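Local coordinates for protein inorganic pyrophosphatase (Coxiella burnetii, PDB 3TR4) that probably catalyses the magnesium-dependent hydrolysis of inorganic pyrophosphate to two phosphate ions, working as a homohexamer, at residues Asp15-Ile21 / Gly84-Arg90. Numbering follows the deposited sequence.
Sequences DDFNVII and GVLMRVR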
ATOM      1  N   ASP B  15      26.512  19.456  -9.408  1.00 33.74           N
ATOM      2  CA  ASP B  15      26.216  19.471  -7.976  1.00 33.28           C
ATOM      3  C   ASP B  15      24.822  20.006  -7.682  1.00 32.29           C
ATOM      4  O   ASP B  15      24.417  20.104  -6.525  1.00 31.72           O
ATOM      5  CB  ASP B  15      27.244  20.310  -7.218  1.00 44.10           C
ATOM      6  CG  ASP B  15      28.578  19.611  -7.078  1.00 48.07           C
ATOM      7  OD1 ASP B  15      29.551  20.048  -7.726  1.00 50.51           O
ATOM      8  OD2 ASP B  15      28.652  18.619  -6.321  1.00 55.43           O
ATOM      9  N   ASP B  16      24.089  20.359  -8.731  1.00 30.64           N
ATOM     10  CA  ASP B  16      22.756  20.914  -8.563  1.00 30.48           C
ATOM     11  C   ASP B  16      22.027  20.964  -9.895  1.00 31.45           C
ATOM     12  O   ASP B  16      21.953  22.018 -10.532  1.00 33.45           O
ATOM     13  CB  ASP B  16      22.834  22.315  -7.953  1.00 34.09           C
ATOM     14  CG  ASP B  16      21.473  22.967  -7.820  1.00 45.11           C
ATOM     15  OD1 ASP B  16      20.454  22.245  -7.877  1.00 48.07           O
ATOM     16  OD2 ASP B  16      21.423  24.204  -7.655  1.00 53.19           O
ATOM     17  N   PHE B  17      21.494  19.823 -10.315  1.00 20.71           N
ATOM     18  CA  PHE B  17      20.763  19.770 -11.571  1.00 25.16           C
ATOM     19  C   PHE B  17      19.355  19.212 -11.393  1.00 26.74           C
ATOM     20  O   PHE B  17      19.021  18.657 -10.345  1.00 23.94           O
ATOM     21  CB  PHE B  17      21.556  19.016 -12.651  1.00 22.63           C
ATOM     22  CG  PHE B  17      21.846  17.572 -12.325  1.00 19.74           C
ATOM     23  CD1 PHE B  17      22.963  17.222 -11.580  1.00 23.75           C
ATOM     24  CD2 PHE B  17      21.027  16.561 -12.806  1.00 19.86           C
ATOM     25  CE1 PHE B  17      23.242  15.894 -11.299  1.00 22.00           C
ATOM     26  CE2 PHE B  17      21.302  15.230 -12.532  1.00 20.49           C
ATOM     27  CZ  PHE B  17      22.409  14.896 -11.778  1.00 27.88           C
ATOM     28  N   ASN B  18      18.527  19.385 -12.417  1.00 27.85           N
ATOM     29  CA  ASN B  18      17.130  18.977 -12.346  1.00 24.61           C
ATOM     30  C   ASN B  18      16.897  17.555 -12.830  1.00 23.92           C
ATOM     31  O   ASN B  18      17.516  17.099 -13.791  1.00 27.09           O
ATOM     32  CB  ASN B  18      16.256  19.945 -13.142  1.00 25.06           C
ATOM     33  CG  ASN B  18      16.204  21.326 -12.518  1.00 32.65           C
ATOM     34  OD1 ASN B  18      16.326  21.472 -11.301  1.00 32.25           O
ATOM     35  ND2 ASN B  18      16.018  22.348 -13.347  1.00 30.26           N
ATOM     36  N   VAL B  19      15.995  16.855 -12.155  1.00 22.61           N
ATOM     37  CA  VAL B  19      15.591  15.528 -12.589  1.00 22.77           C
ATOM     38  C   VAL B  19      14.081  15.412 -12.503  1.00 28.19           C
ATOM     39  O   VAL B  19      13.473  15.789 -11.499  1.00 26.13           O
ATOM     40  CB  VAL B  19      16.243  14.426 -11.733  1.00 25.52           C
ATOM     41  CG1 VAL B  19      15.604  13.079 -12.023  1.00 24.85           C
ATOM     42  CG2 VAL B  19      17.747  14.374 -11.995  1.00 30.10           C
ATOM     43  N   ILE B  20      13.473  14.915 -13.572  1.00 24.52           N
ATOM     44  CA  ILE B  20      12.058  14.588 -13.547  1.00 25.46           C
ATOM     45  C   ILE B  20      11.925  13.089 -13.319  1.00 22.62           C
ATOM     46  O   ILE B  20      12.420  12.282 -14.106  1.00 21.57           O
ATOM     47  CB  ILE B  20      11.351  15.000 -14.848  1.00 23.27           C
ATOM     48  CG1 ILE B  20      11.349  16.526 -14.984  1.00 25.07           C
ATOM     49  CG2 ILE B  20       9.927  14.462 -14.864  1.00 26.10           C
ATOM     50  CD1 ILE B  20      10.808  17.038 -16.309  1.00 33.02           C
ATOM     51  N   ILE B  21      11.274  12.721 -12.224  1.00 21.87           N
ATOM     52  CA  ILE B  21      11.160  11.320 -11.849  1.00 21.09           C
ATOM     53  C   ILE B  21      10.100  10.624 -12.698  1.00 24.13           C
ATOM     54  O   ILE B  21       9.014  11.159 -12.907  1.00 28.92           O
ATOM     55  CB  ILE B  21      10.829  11.167 -10.355  1.00 20.84           C
ATOM     56  CG1 ILE B  21      11.980  11.710  -9.502  1.00 20.63           C
ATOM     57  CG2 ILE B  21      10.563   9.709 -10.015  1.00 19.01           C
ATOM     58  CD1 ILE B  21      13.287  10.958  -9.681  1.00 24.05           C
ATOM     59  N   GLY B  84       6.599  11.999 -12.129  1.00 22.42           N
ATOM     60  CA  GLY B  84       6.121  13.260 -12.664  1.00 25.34           C
ATOM     61  C   GLY B  84       6.631  14.452 -11.881  1.00 26.87           C
ATOM     62  O   GLY B  84       6.444  15.600 -12.282  1.00 30.63           O
ATOM     63  N   VAL B  85       7.284  14.172 -10.759  1.00 25.96           N
ATOM     64  CA  VAL B  85       7.791  15.213  -9.878  1.00 26.56           C
ATOM     65  C   VAL B  85       9.214  15.616 -10.261  1.00 22.42           C
ATOM     66  O   VAL B  85      10.019  14.777 -10.655  1.00 26.08           O
ATOM     67  CB  VAL B  85       7.752  14.747  -8.409  1.00 32.13           C
ATOM     68  CG1 VAL B  85       8.493  15.721  -7.508  1.00 32.83           C
ATOM     69  CG2 VAL B  85       6.309  14.580  -7.955  1.00 31.27           C
ATOM     70  N   LEU B  86       9.511  16.906 -10.157  1.00 19.63           N
ATOM     71  CA  LEU B  86      10.855  17.406 -10.434  1.00 22.78           C
ATOM     72  C   LEU B  86      11.609  17.589  -9.122  1.00 28.24           C
ATOM     73  O   LEU B  86      11.027  17.993  -8.120  1.00 33.53           O
ATOM     74  CB  LEU B  86      10.783  18.730 -11.198  1.00 25.08           C
ATOM     75  CG  LEU B  86      12.085  19.281 -11.784  1.00 37.83           C
ATOM     76  CD1 LEU B  86      11.795  20.237 -12.928  1.00 39.87           C
ATOM     77  CD2 LEU B  86      12.934  19.957 -10.715  1.00 42.65           C
HETATM   78  N   MSE B  87      12.899  17.278  -9.124  1.00 23.82           N
HETATM   79  CA  MSE B  87      13.717  17.453  -7.931  1.00 26.69           C
HETATM   80  C   MSE B  87      15.138  17.878  -8.277  1.00 27.74           C
HETATM   81  O   MSE B  87      15.629  17.618  -9.377  1.00 25.32           O
HETATM   82  CB  MSE B  87      13.721  16.180  -7.080  1.00 24.64           C
HETATM   83  CG  MSE B  87      14.284  14.952  -7.772  1.00 26.44           C
HETATM   84 SE   MSE B  87      14.063  13.344  -6.672  1.00 32.84          SE
HETATM   85  CE  MSE B  87      15.028  13.938  -5.080  1.00 16.93           C
ATOM     86  N   ARG B  88      15.787  18.550  -7.332  1.00 20.28           N
ATOM     87  CA  ARG B  88      17.149  19.014  -7.523  1.00 24.02           C
ATOM     88  C   ARG B  88      18.116  18.037  -6.868  1.00 24.54           C
ATOM     89  O   ARG B  88      17.990  17.729  -5.682  1.00 23.12           O
ATOM     90  CB  ARG B  88      17.314  20.417  -6.937  1.00 33.31           C
ATOM     91  CG  ARG B  88      16.472  21.470  -7.653  1.00 43.83           C
ATOM     92  CD  ARG B  88      16.526  22.824  -6.961  1.00 48.61           C
ATOM     93  NE  ARG B  88      17.897  23.275  -6.748  1.00 56.95           N
ATOM     94  CZ  ARG B  88      18.385  23.639  -5.566  1.00 60.94           C
ATOM     95  NH1 ARG B  88      17.610  23.614  -4.490  1.00 61.24           N
ATOM     96  NH2 ARG B  88      19.646  24.033  -5.458  1.00 62.02           N
ATOM     97  N   VAL B  89      19.078  17.553  -7.647  1.00 25.89           N
ATOM     98  CA  VAL B  89      19.983  16.509  -7.183  1.00 22.69           C
ATOM     99  C   VAL B  89      21.445  16.852  -7.439  1.00 21.55           C
ATOM    100  O   VAL B  89      21.761  17.814  -8.139  1.00 24.02           O
ATOM    101  CB  VAL B  89      19.657  15.148  -7.858  1.00 23.29           C
ATOM    102  CG1 VAL B  89      18.212  14.760  -7.603  1.00 19.99           C
ATOM    103  CG2 VAL B  89      19.932  15.214  -9.350  1.00 19.45           C
ATOM    104  N   ARG B  90      22.333  16.059  -6.851  1.00 20.06           N
ATOM    105  CA  ARG B  90      23.766  16.206  -7.056  1.00 26.08           C
ATOM    106  C   ARG B  90      24.350  14.830  -7.350  1.00 23.32           C
ATOM    107  O   ARG B  90      23.960  13.843  -6.726  1.00 23.34           O
ATOM    108  CB  ARG B  90      24.424  16.829  -5.820  1.00 25.44           C
ATOM    109  CG  ARG B  90      24.087  16.118  -4.519  1.00 29.03           C
ATOM    110  CD  ARG B  90      24.646  16.854  -3.304  1.00 29.09           C
ATOM    111  NE  ARG B  90      24.333  16.154  -2.061  1.00 23.69           N
ATOM    112  CZ  ARG B  90      25.082  15.189  -1.538  1.00 23.64           C
ATOM    113  NH1 ARG B  90      26.197  14.811  -2.148  1.00 22.62           N
ATOM    114  NH2 ARG B  90      24.717  14.604  -0.405  1.00 23.20           N
TER
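A salt bridge joins Asp16 to Arg88: Arg88 NH2 donates to Asp16 OD2 at 2.8 Å in nearly straight geometry, while Arg88 NE reaches Asp16 OD1 at 3.0 Å in a weak bond. Both side chains are partly exposed, where charge is tolerated. Beside them the backbones pair as antiparallel strands. Phe17 and Val89 exchange two hydrogen bonds (Phe17 N to Val89 O 3.0 Å, Val89 N to Phe17 O 2.9 Å), as do Val19 and Met87, a selenomethionine. Ile21 N then binds Val85 O at 2.9 Å, and Gly84 N binds Ile21 O at 2.7 Å; the positive phi of Gly84 suits glycine. Alternation sends Phe17, Val19, Met87 and Val89 to one face, inside the beta-barrel of the pyrophosphatase fold. There Val89 CG2 makes a CH-pi contact 3.6 Å from the Phe17 ring centroid and meets Val19 CG2 at 3.5 Å; branched valines fit this tight layer, which Val73 and Val75 extend. The other face carries Asn18, Arg88, Ile20 and Leu86; Ile20 and Leu86 pack on Phe40 and Thr42, respectively, of a neighbouring subunit. Apolar side chains thus fill the barrel interior, the ion pair lies outside, and backbone hydrogen bonds from Leu86 help join the subunits.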